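Local coordinates for protein monoglyceride lipase (Saccharomyces cerevisiae, PDB 4ZWN) that hydrolyses monoacylglycerols to free fatty acids and glycerol, and takes part in the breakdown of fatty acid ethyl esters, at residues Y27-T31 / D82-L86; F41-F46 / N118-F123; I173-T179 / T273-G279; I254-F258 / F283-S289. The protein carries 2 engineered substitutions. One frame throughout, in Å; residues are numbered along the deposited sequence.

Contact 1: Y27-T31 / D82-L86; sequences YKVQT and DHLSL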
# COMPACT_ATOMS: atom_id res chain seq x y z
N TYR A 27 5.09 5.26 17.91
CA TYR A 27 6.35 5.57 17.25
C TYR A 27 6.70 7.05 17.36
O TYR A 27 5.85 7.93 17.19
CB TYR A 27 6.30 5.16 15.77
CG TYR A 27 7.54 5.53 15.00
CD1 TYR A 27 8.73 4.84 15.19
CD2 TYR A 27 7.53 6.57 14.08
CE1 TYR A 27 9.87 5.18 14.49
CE2 TYR A 27 8.66 6.91 13.38
CZ TYR A 27 9.83 6.22 13.58
OH TYR A 27 10.96 6.56 12.88
N LYS A 28 7.97 7.31 17.65
CA LYS A 28 8.50 8.67 17.73
C LYS A 28 9.19 9.03 16.43
O LYS A 28 10.24 8.47 16.10
CB LYS A 28 9.48 8.80 18.90
CG LYS A 28 8.91 8.40 20.26
CD LYS A 28 7.95 9.45 20.79
CE LYS A 28 7.86 9.40 22.31
NZ LYS A 28 7.01 10.50 22.85
N VAL A 29 8.62 9.97 15.68
CA VAL A 29 9.21 10.40 14.42
C VAL A 29 10.53 11.12 14.69
O VAL A 29 10.61 11.96 15.59
CB VAL A 29 8.26 11.32 13.63
CG1 VAL A 29 8.89 11.73 12.30
CG2 VAL A 29 6.93 10.62 13.39
N GLN A 30 11.56 10.78 13.93
CA GLN A 30 12.90 11.31 14.17
C GLN A 30 13.22 12.50 13.27
O GLN A 30 14.09 13.31 13.60
CB GLN A 30 13.94 10.21 13.96
CG GLN A 30 13.66 8.96 14.78
CD GLN A 30 14.63 7.84 14.48
OE1 GLN A 30 15.80 8.09 14.18
NE2 GLN A 30 14.15 6.61 14.55
N THR A 31 12.52 12.61 12.15
CA THR A 31 12.72 13.74 11.25
C THR A 31 11.55 14.71 11.32
O THR A 31 10.63 14.53 12.13
CB THR A 31 12.91 13.28 9.79
OG1 THR A 31 11.72 12.64 9.32
CG2 THR A 31 14.08 12.32 9.67
N ASP A 82 9.60 8.05 7.68
CA ASP A 82 10.63 8.56 8.58
C ASP A 82 11.95 7.81 8.38
O ASP A 82 13.00 8.43 8.25
CB ASP A 82 10.17 8.46 10.04
CG ASP A 82 11.04 9.28 10.98
OD1 ASP A 82 11.46 10.39 10.59
OD2 ASP A 82 11.29 8.82 12.12
N HIS A 83 11.88 6.48 8.35
CA HIS A 83 13.07 5.66 8.16
C HIS A 83 13.65 5.83 6.76
O HIS A 83 14.87 5.83 6.58
CB HIS A 83 12.77 4.19 8.42
CG HIS A 83 12.69 3.83 9.88
ND1 HIS A 83 11.65 4.25 10.69
CD2 HIS A 83 13.51 3.10 10.66
CE1 HIS A 83 11.84 3.79 11.91
NE2 HIS A 83 12.96 3.09 11.92
N LEU A 84 12.78 5.96 5.76
CA LEU A 84 13.24 6.20 4.39
C LEU A 84 13.97 7.53 4.29
O LEU A 84 14.97 7.65 3.59
CB LEU A 84 12.07 6.15 3.41
CG LEU A 84 11.51 4.77 3.06
CD1 LEU A 84 10.27 4.90 2.19
CD2 LEU A 84 12.56 3.93 2.36
N SER A 85 13.44 8.54 4.98
CA SER A 85 14.03 9.87 4.98
C SER A 85 15.44 9.85 5.56
O SER A 85 16.34 10.53 5.07
CB SER A 85 13.15 10.85 5.76
OG SER A 85 13.70 12.16 5.76
N LEU A 86 15.63 9.05 6.61
CA LEU A 86 16.92 8.91 7.26
C LEU A 86 17.94 8.17 6.39
O LEU A 86 19.15 8.32 6.59
CB LEU A 86 16.77 8.17 8.60
CG LEU A 86 16.07 8.93 9.72
CD1 LEU A 86 15.81 8.02 10.90
CD2 LEU A 86 16.91 10.12 10.16
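Y27 meets D82 through its phenol oxygen. With CG opposite the backbone N (chi1 176°), the ring extends from the loop toward helix 78-86. Y27 OH donates to D82 OD2, though the modelled 2.4 Å between these atoms is very short and doubtful. OD2 lies at the edge of the Y27 ring, near its plane, and the carboxylate is turned 70° from the ring. The H83 ring sits beside the Y27 ring at an oblique tilt; H83 ND1 is bonded to R79 O. V29 CG1 packs 3.4 Å from D82 OD1. The backbone takes over at Q30, whose N donates to D82 OD2 at 2.7 Å in a nearly straight bond (168°). The extended Q30 chain brings OE1 to 3.3 Å from L86 CD1, lying across the leucine. T31 grips the other carboxylate oxygen twice. T31 N reaches the syn lone pair of D82 OD1 at 2.9 Å, and T31 OG1 donates to the same OD1 at 2.6 Å. T31 CG2 rests 3.6 Å from L86 CD2. An asparagine in place of D82 would probably leave at least one T31 or Q30 donor without its mate, because its amide NH2 cannot accept. D82 is buried and takes three well-formed bonds from Q30 and T31, and a fourth, very short one from Y27. This would probably favour a charged carboxylate, and it ties the N-terminal loop to helix 78-86.

Contact 2: F41-F46 / N118-F123; sequences FDGAKF and NDLEHF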
# COMPACT_ATOMS: atom_id res chain seq x y z
N PHE A 41 -8.42 17.22 -7.85
CA PHE A 41 -8.39 16.45 -9.08
C PHE A 41 -9.66 15.62 -9.23
O PHE A 41 -10.02 14.86 -8.34
CB PHE A 41 -7.16 15.53 -9.13
CG PHE A 41 -7.13 14.61 -10.31
CD1 PHE A 41 -6.71 15.07 -11.55
CD2 PHE A 41 -7.53 13.29 -10.19
CE1 PHE A 41 -6.68 14.22 -12.65
CE2 PHE A 41 -7.50 12.43 -11.28
CZ PHE A 41 -7.07 12.90 -12.52
N ASP A 42 -10.33 15.80 -10.37
CA ASP A 42 -11.51 15.02 -10.73
C ASP A 42 -12.55 14.98 -9.62
O ASP A 42 -13.05 13.91 -9.25
CB ASP A 42 -11.11 13.60 -11.14
CG ASP A 42 -12.21 12.88 -11.89
OD1 ASP A 42 -13.06 13.56 -12.50
OD2 ASP A 42 -12.22 11.63 -11.88
N GLY A 43 -12.86 16.15 -9.06
CA GLY A 43 -13.93 16.27 -8.09
C GLY A 43 -13.60 15.80 -6.69
O GLY A 43 -14.49 15.42 -5.93
N ALA A 44 -12.32 15.81 -6.34
CA ALA A 44 -11.91 15.43 -5.00
C ALA A 44 -10.71 16.25 -4.52
O ALA A 44 -9.82 16.58 -5.31
CB ALA A 44 -11.59 13.94 -4.94
N LYS A 45 -10.70 16.58 -3.24
CA LYS A 45 -9.60 17.32 -2.64
C LYS A 45 -8.65 16.35 -1.95
O LYS A 45 -8.88 15.95 -0.81
CB LYS A 45 -10.10 18.37 -1.65
CG LYS A 45 -9.03 19.35 -1.20
CD LYS A 45 -9.55 20.34 -0.18
CE LYS A 45 -9.80 19.68 1.17
NZ LYS A 45 -10.07 20.68 2.24
N PHE A 46 -7.58 15.98 -2.65
CA PHE A 46 -6.64 14.99 -2.15
C PHE A 46 -5.64 15.58 -1.16
O PHE A 46 -4.92 16.52 -1.47
CB PHE A 46 -5.88 14.35 -3.31
CG PHE A 46 -6.73 13.47 -4.19
CD1 PHE A 46 -7.40 14.01 -5.28
CD2 PHE A 46 -6.85 12.12 -3.93
CE1 PHE A 46 -8.18 13.20 -6.09
CE2 PHE A 46 -7.63 11.31 -4.74
CZ PHE A 46 -8.30 11.86 -5.82
N ASN A 118 -7.16 6.06 -12.10
CA ASN A 118 -7.11 7.39 -12.71
C ASN A 118 -6.48 8.41 -11.76
O ASN A 118 -5.68 9.24 -12.18
CB ASN A 118 -8.51 7.86 -13.11
CG ASN A 118 -8.47 9.12 -13.95
OD1 ASN A 118 -7.73 9.22 -14.92
ND2 ASN A 118 -9.27 10.11 -13.56
N ASP A 119 -6.84 8.33 -10.48
CA ASP A 119 -6.22 9.18 -9.47
C ASP A 119 -4.75 8.84 -9.33
O ASP A 119 -3.91 9.72 -9.17
CB ASP A 119 -6.91 9.02 -8.11
CG ASP A 119 -8.35 9.49 -8.13
OD1 ASP A 119 -8.71 10.30 -9.01
OD2 ASP A 119 -9.13 9.06 -7.25
N LEU A 120 -4.44 7.55 -9.40
CA LEU A 120 -3.07 7.08 -9.27
C LEU A 120 -2.19 7.61 -10.39
O LEU A 120 -1.08 8.08 -10.14
CB LEU A 120 -3.02 5.55 -9.24
CG LEU A 120 -1.64 4.92 -9.05
CD1 LEU A 120 -0.95 5.47 -7.81
CD2 LEU A 120 -1.75 3.41 -8.96
N GLU A 121 -2.69 7.56 -11.62
CA GLU A 121 -1.94 8.05 -12.77
C GLU A 121 -1.60 9.53 -12.62
O GLU A 121 -0.52 9.98 -13.02
CB GLU A 121 -2.72 7.84 -14.08
CG GLU A 121 -2.97 6.38 -14.44
CD GLU A 121 -1.73 5.66 -14.96
OE1 GLU A 121 -0.63 6.26 -14.96
OE2 GLU A 121 -1.86 4.49 -15.37
N HIS A 122 -2.51 10.28 -12.01
CA HIS A 122 -2.30 11.71 -11.79
C HIS A 122 -1.11 11.98 -10.87
O HIS A 122 -0.30 12.87 -11.14
CB HIS A 122 -3.55 12.35 -11.18
CG HIS A 122 -3.32 13.76 -10.71
ND1 HIS A 122 -3.29 14.84 -11.57
CD2 HIS A 122 -3.09 14.25 -9.47
CE1 HIS A 122 -3.07 15.94 -10.88
NE2 HIS A 122 -2.94 15.61 -9.60
N PHE A 123 -1.01 11.21 -9.79
CA PHE A 123 0.05 11.42 -8.80
C PHE A 123 1.35 10.74 -9.21
O PHE A 123 2.42 11.12 -8.74
CB PHE A 123 -0.40 10.91 -7.43
CG PHE A 123 -1.45 11.77 -6.79
CD1 PHE A 123 -1.10 12.98 -6.20
CD2 PHE A 123 -2.78 11.39 -6.80
CE1 PHE A 123 -2.06 13.78 -5.61
CE2 PHE A 123 -3.74 12.19 -6.21
CZ PHE A 123 -3.38 13.39 -5.62
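The carboxylate of D119 sits between the rings of F41 and F46, and its OD2 forms a salt bridge with R97. The site joins a beta hairpin of the alpha/beta hydrolase sheet to helix 113-134. D42 and G43 form the type I' turn of this hairpin, between strands 37-41 and 44-51, and R97 also bonds to D42 O. D119 OD1 lies at the edge of the F41 ring, 3.3 Å from CE2. D119 OD2 lies at the edge of the F46 ring, 3.3 Å from CZ. Ring C-H groups therefore face both oxygens. F41 makes an offset stack with H122, the ring centroids 4.2 Å apart and the planes at 22°. The two side chains overlap from opposite ends, with H122 CB over the centre of the F41 ring and F41 CD1 over the imidazole face. The trans first torsion of F41 (chi1 174°) directs its ring from the strand onto H122. E39 takes the hydrogen bond from H122 NE2, fixing the turn of the imidazole. An alanine in place of F41 would probably open a gap over the H122 face and leave D119 OD1 without its ring-edge neighbour. Deeper in, F123 presents its edge to the F46 ring face, with the planes 72° apart. Here F123 CZ comes within 3.5 Å of F46 CB.

Contact 3: I173-T179 / T273-G279; sequences IILHPHT and TINDPKG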
# COMPACT_ATOMS: atom_id res chain seq x y z
N ILE A 173 -4.28 -10.12 -2.53
CA ILE A 173 -4.52 -10.97 -3.68
C ILE A 173 -5.68 -11.91 -3.35
O ILE A 173 -6.72 -11.89 -4.01
CB ILE A 173 -3.25 -11.74 -4.09
CG1 ILE A 173 -2.16 -10.75 -4.52
CG2 ILE A 173 -3.55 -12.71 -5.22
CD1 ILE A 173 -0.88 -11.40 -5.02
N ILE A 174 -5.50 -12.73 -2.32
CA ILE A 174 -6.60 -13.53 -1.79
C ILE A 174 -6.67 -13.40 -0.27
O ILE A 174 -5.64 -13.42 0.41
CB ILE A 174 -6.48 -15.02 -2.15
CG1 ILE A 174 -5.05 -15.52 -1.88
CG2 ILE A 174 -6.88 -15.26 -3.59
CD1 ILE A 174 -4.92 -17.03 -1.92
N LEU A 175 -7.88 -13.27 0.26
CA LEU A 175 -8.07 -13.25 1.70
C LEU A 175 -7.66 -14.58 2.32
O LEU A 175 -7.79 -15.64 1.70
CB LEU A 175 -9.52 -12.93 2.06
CG LEU A 175 -10.05 -11.55 1.66
CD1 LEU A 175 -11.51 -11.41 2.06
CD2 LEU A 175 -9.21 -10.46 2.29
N HIS A 176 -7.15 -14.52 3.54
CA HIS A 176 -6.83 -15.70 4.33
C HIS A 176 -8.12 -16.33 4.85
O HIS A 176 -9.05 -15.60 5.22
CB HIS A 176 -5.90 -15.32 5.49
CG HIS A 176 -5.34 -16.49 6.23
ND1 HIS A 176 -6.05 -17.19 7.18
CD2 HIS A 176 -4.11 -17.07 6.17
CE1 HIS A 176 -5.29 -18.16 7.67
NE2 HIS A 176 -4.12 -18.11 7.07
N PRO A 177 -8.19 -17.67 4.88
CA PRO A 177 -9.38 -18.40 5.33
C PRO A 177 -9.92 -17.92 6.67
O PRO A 177 -11.14 -17.89 6.87
CB PRO A 177 -8.88 -19.85 5.44
CG PRO A 177 -7.81 -19.93 4.41
CD PRO A 177 -7.13 -18.59 4.41
N HIS A 178 -9.03 -17.53 7.57
CA HIS A 178 -9.42 -17.02 8.88
C HIS A 178 -10.30 -15.79 8.75
O HIS A 178 -11.27 -15.62 9.49
CB HIS A 178 -8.19 -16.70 9.71
CG HIS A 178 -8.50 -16.15 11.07
ND1 HIS A 178 -8.67 -14.80 11.30
CD2 HIS A 178 -8.66 -16.76 12.26
CE1 HIS A 178 -8.93 -14.61 12.58
NE2 HIS A 178 -8.93 -15.78 13.19
N THR A 179 -9.96 -14.91 7.81
CA THR A 179 -10.74 -13.70 7.58
C THR A 179 -12.06 -14.01 6.87
O THR A 179 -13.10 -13.43 7.20
CB THR A 179 -9.93 -12.67 6.76
OG1 THR A 179 -8.83 -12.20 7.55
CG2 THR A 179 -10.80 -11.48 6.37
N THR A 273 -2.99 -13.42 8.84
CA THR A 273 -4.26 -14.13 8.74
C THR A 273 -5.34 -13.24 8.15
O THR A 273 -6.52 -13.57 8.20
CB THR A 273 -4.72 -14.65 10.11
OG1 THR A 273 -4.74 -13.56 11.05
CG2 THR A 273 -3.77 -15.73 10.62
N ILE A 274 -4.92 -12.12 7.58
CA ILE A 274 -5.83 -11.22 6.87
C ILE A 274 -5.72 -11.47 5.37
O ILE A 274 -6.69 -11.85 4.73
CB ILE A 274 -5.54 -9.75 7.20
CG1 ILE A 274 -5.77 -9.49 8.69
CG2 ILE A 274 -6.42 -8.83 6.36
CD1 ILE A 274 -5.54 -8.06 9.12
N ASN A 275 -4.52 -11.27 4.83
CA ASN A 275 -4.24 -11.62 3.44
C ASN A 275 -3.37 -12.86 3.37
O ASN A 275 -2.28 -12.90 3.94
CB ASN A 275 -3.57 -10.45 2.70
CG ASN A 275 -4.47 -9.24 2.57
OD1 ASN A 275 -5.68 -9.34 2.74
ND2 ASN A 275 -3.88 -8.09 2.26
N ASP A 276 -3.84 -13.88 2.66
CA ASP A 276 -3.13 -15.16 2.60
C ASP A 276 -1.79 -15.03 1.88
O ASP A 276 -1.71 -14.51 0.77
CB ASP A 276 -3.99 -16.21 1.90
CG ASP A 276 -3.62 -17.63 2.30
OD1 ASP A 276 -2.42 -17.94 2.39
OD2 ASP A 276 -4.55 -18.43 2.53
N PRO A 277 -0.72 -15.52 2.53
CA PRO A 277 0.61 -15.59 1.91
C PRO A 277 0.61 -16.41 0.61
O PRO A 277 1.51 -16.24 -0.21
CB PRO A 277 1.46 -16.28 2.98
CG PRO A 277 0.80 -15.92 4.26
CD PRO A 277 -0.68 -15.90 3.95
N LYS A 278 -0.39 -17.27 0.44
CA LYS A 278 -0.54 -18.06 -0.78
C LYS A 278 -0.62 -17.18 -2.02
O LYS A 278 -0.13 -17.55 -3.09
CB LYS A 278 -1.79 -18.95 -0.69
CG LYS A 278 -1.63 -20.19 0.20
CD LYS A 278 -2.95 -20.97 0.30
CE LYS A 278 -2.81 -22.22 1.16
NZ LYS A 278 -2.33 -21.91 2.54
N GLY A 279 -1.24 -16.01 -1.88
CA GLY A 279 -1.38 -15.09 -2.99
C GLY A 279 -0.05 -14.55 -3.48
O GLY A 279 0.21 -14.49 -4.68
O HOH W 1 -3.37 -12.70 -0.76
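The backbones of 173-179 and 273-279 meet in a single antiparallel bridge, with L175 and N275 as its non-hydrogen-bonded pair. D276 N donates to I174 O at 2.9 Å, and H176 N donates to I274 O at 3.0 Å. In this alpha/beta hydrolase the two segments follow neighbouring parallel strands, 165-169 and 264-269, and each leads into a helix. A water accepts from I174 N and donates to D276 O, extending the link. Both helices are capped by side chains. H176 ND1 accepts from H178 N, and D276 OD1 accepts from K278 N. With CG of H176 swung opposite its backbone N (chi1 -171°), the imidazole lies against T273. T273 CA lies over one face of this ring, 3.8 Å from its centroid, while P177 CD covers the opposite face. P177 CD also touches D276 OD2. At the other end, I173 and I174 pack on G279. A CB there would run into I173 CB, so glycine permits this close approach. N275 borders the active site. Its ND2 bonds to the OG of the inferred nucleophile S144 and to G170 O, and its backbone N bonds to D272, the inferred acid of the triad. L175 CD2 rests 3.7 Å from N275 OD1. T179 OG1 donates to T273 O at 2.8 Å, in the carbonyl plane and on a lone pair.

Contact 4: I254-F258 / F283-S289; sequences IQKNF and FIRDCPS. Engineered in segment 283-289: R285 (natural residue Gln).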
# COMPACT_ATOMS: atom_id res chain seq x y z
N ILE A 254 -0.64 -12.13 -16.18
CA ILE A 254 0.56 -11.60 -15.56
C ILE A 254 1.76 -11.70 -16.51
O ILE A 254 2.46 -10.71 -16.72
CB ILE A 254 0.88 -12.33 -14.24
CG1 ILE A 254 -0.29 -12.16 -13.27
CG2 ILE A 254 2.17 -11.80 -13.64
CD1 ILE A 254 -0.09 -12.84 -11.93
N GLN A 255 1.98 -12.88 -17.07
CA GLN A 255 3.10 -13.10 -17.98
C GLN A 255 3.07 -12.16 -19.18
O GLN A 255 4.12 -11.73 -19.66
CB GLN A 255 3.13 -14.55 -18.47
CG GLN A 255 3.46 -15.58 -17.40
CD GLN A 255 2.23 -16.08 -16.68
OE1 GLN A 255 1.18 -15.43 -16.68
NE2 GLN A 255 2.34 -17.26 -16.07
N LYS A 256 1.87 -11.85 -19.66
CA LYS A 256 1.72 -11.06 -20.88
C LYS A 256 1.81 -9.56 -20.66
O LYS A 256 2.29 -8.83 -21.52
CB LYS A 256 0.39 -11.39 -21.56
CG LYS A 256 0.30 -12.80 -22.13
CD LYS A 256 -1.07 -13.03 -22.76
CE LYS A 256 -1.23 -14.47 -23.21
NZ LYS A 256 -2.57 -14.70 -23.81
N ASN A 257 1.35 -9.09 -19.50
CA ASN A 257 1.20 -7.65 -19.30
C ASN A 257 2.16 -7.03 -18.29
O ASN A 257 2.31 -5.81 -18.25
CB ASN A 257 -0.24 -7.35 -18.87
CG ASN A 257 -1.25 -7.74 -19.93
OD1 ASN A 257 -1.53 -6.97 -20.85
ND2 ASN A 257 -1.79 -8.95 -19.81
N PHE A 258 2.81 -7.86 -17.47
CA PHE A 258 3.75 -7.34 -16.49
C PHE A 258 4.90 -6.62 -17.18
O PHE A 258 5.49 -7.14 -18.12
CB PHE A 258 4.30 -8.47 -15.61
CG PHE A 258 5.06 -7.99 -14.41
CD1 PHE A 258 4.41 -7.74 -13.22
CD2 PHE A 258 6.43 -7.78 -14.48
CE1 PHE A 258 5.10 -7.29 -12.11
CE2 PHE A 258 7.13 -7.33 -13.38
CZ PHE A 258 6.47 -7.08 -12.20
N PHE A 283 1.94 -15.33 -7.04
CA PHE A 283 2.22 -14.17 -7.89
C PHE A 283 3.67 -14.15 -8.34
O PHE A 283 3.96 -13.93 -9.52
CB PHE A 283 1.88 -12.87 -7.16
CG PHE A 283 2.14 -11.64 -8.00
CD1 PHE A 283 1.19 -11.20 -8.91
CD2 PHE A 283 3.33 -10.95 -7.89
CE1 PHE A 283 1.43 -10.09 -9.69
CE2 PHE A 283 3.57 -9.83 -8.67
CZ PHE A 283 2.62 -9.40 -9.57
N ILE A 284 4.59 -14.38 -7.41
CA ILE A 284 6.01 -14.42 -7.73
C ILE A 284 6.32 -15.55 -8.72
O ILE A 284 7.10 -15.37 -9.65
CB ILE A 284 6.87 -14.60 -6.46
CG1 ILE A 284 6.68 -13.40 -5.54
CG2 ILE A 284 8.34 -14.73 -6.81
CD1 ILE A 284 7.05 -12.08 -6.19
N ARG A 285 5.67 -16.69 -8.53
CA ARG A 285 5.77 -17.80 -9.48
C ARG A 285 5.34 -17.41 -10.89
O ARG A 285 6.01 -17.74 -11.86
CB ARG A 285 4.92 -18.98 -9.00
CG ARG A 285 5.60 -19.89 -8.02
CD ARG A 285 4.71 -21.08 -7.72
NE ARG A 285 5.43 -22.14 -7.02
CZ ARG A 285 5.92 -23.22 -7.61
NH1 ARG A 285 5.77 -23.39 -8.92
NH2 ARG A 285 6.57 -24.13 -6.90
N ASP A 286 4.22 -16.70 -10.99
CA ASP A 286 3.65 -16.34 -12.29
C ASP A 286 4.36 -15.15 -12.93
O ASP A 286 4.31 -14.98 -14.15
CB ASP A 286 2.16 -16.03 -12.16
CG ASP A 286 1.34 -17.24 -11.72
OD1 ASP A 286 1.81 -18.38 -11.90
OD2 ASP A 286 0.22 -17.03 -11.21
N CYS A 287 5.01 -14.32 -12.12
CA CYS A 287 5.66 -13.11 -12.61
C CYS A 287 6.80 -13.44 -13.57
O CYS A 287 7.68 -14.23 -13.24
CB CYS A 287 6.17 -12.26 -11.45
SG CYS A 287 6.86 -10.65 -11.93
N PRO A 288 6.79 -12.82 -14.76
CA PRO A 288 7.76 -13.11 -15.82
C PRO A 288 9.09 -12.39 -15.65
O PRO A 288 10.06 -12.72 -16.33
CB PRO A 288 7.04 -12.60 -17.08
CG PRO A 288 6.22 -11.46 -16.58
CD PRO A 288 5.76 -11.85 -15.19
N SER A 289 9.14 -11.42 -14.74
CA SER A 289 10.34 -10.61 -14.53
C SER A 289 11.53 -11.45 -14.07
O SER A 289 11.36 -12.42 -13.33
CB SER A 289 10.08 -9.50 -13.52
OG SER A 289 11.26 -8.78 -13.26
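I254, F258 and P288 bury the most surface here, where the ends of two helices of the alpha/beta hydrolase fold meet. Helix 253-257 leads toward strand 264-269, and helix 277-286 leads toward strand 292-297. I254 works with both branches. Its CD1 lies 3.7 Å from F283 CD1 and also touches D286 CB. Its CG2 rests on the backbone of D286 and C287 and on P288 CD, 3.9 Å away. P288 turns its ring toward helix 253-257, with CG 3.7 Å from Q255 O and equally close to F258 CB. I254, F258, F283 and P288 make the apolar part of the contact. Beside it, Q255 CG lies 3.4 Å from D286 O, while Q255 OE1 is bonded to N249. F258 is the first residue beyond its helix. A chi1 of -169° points its CG away from the backbone N and lays the ring under C287 SG. F283 CZ and S289 CB approach the ring obliquely, and V264 of the central sheet and A154 of helix 145-156 also touch F258. C287 SG sits over the centre of the F258 ring, 3.6 Å from its centroid and 11° off the ring normal, a sulfur-aromatic contact.

Contacts 3 and 4 are direct neighbours. They share helix 277-286 and touch where I173 CD1 meets F283 CB at 3.8 Å, with their centres about 20 Å apart. Contact 3 reaches the active site: the side chain of N275 is about 3 Å from those of S144 and H302. The other three lie away from the annotated catalytic residues. Contacts 1 and 2 have segments that alternate along the chain, yet their centres are about 27 Å apart. Contact 2 comes to about 11 Å of contact 4 between nearest atoms. Contacts 1 and 4 lie on opposite sides of the chain's centre, about 34 Å apart between centres, as do contacts 2 and 3, at about 29 Å.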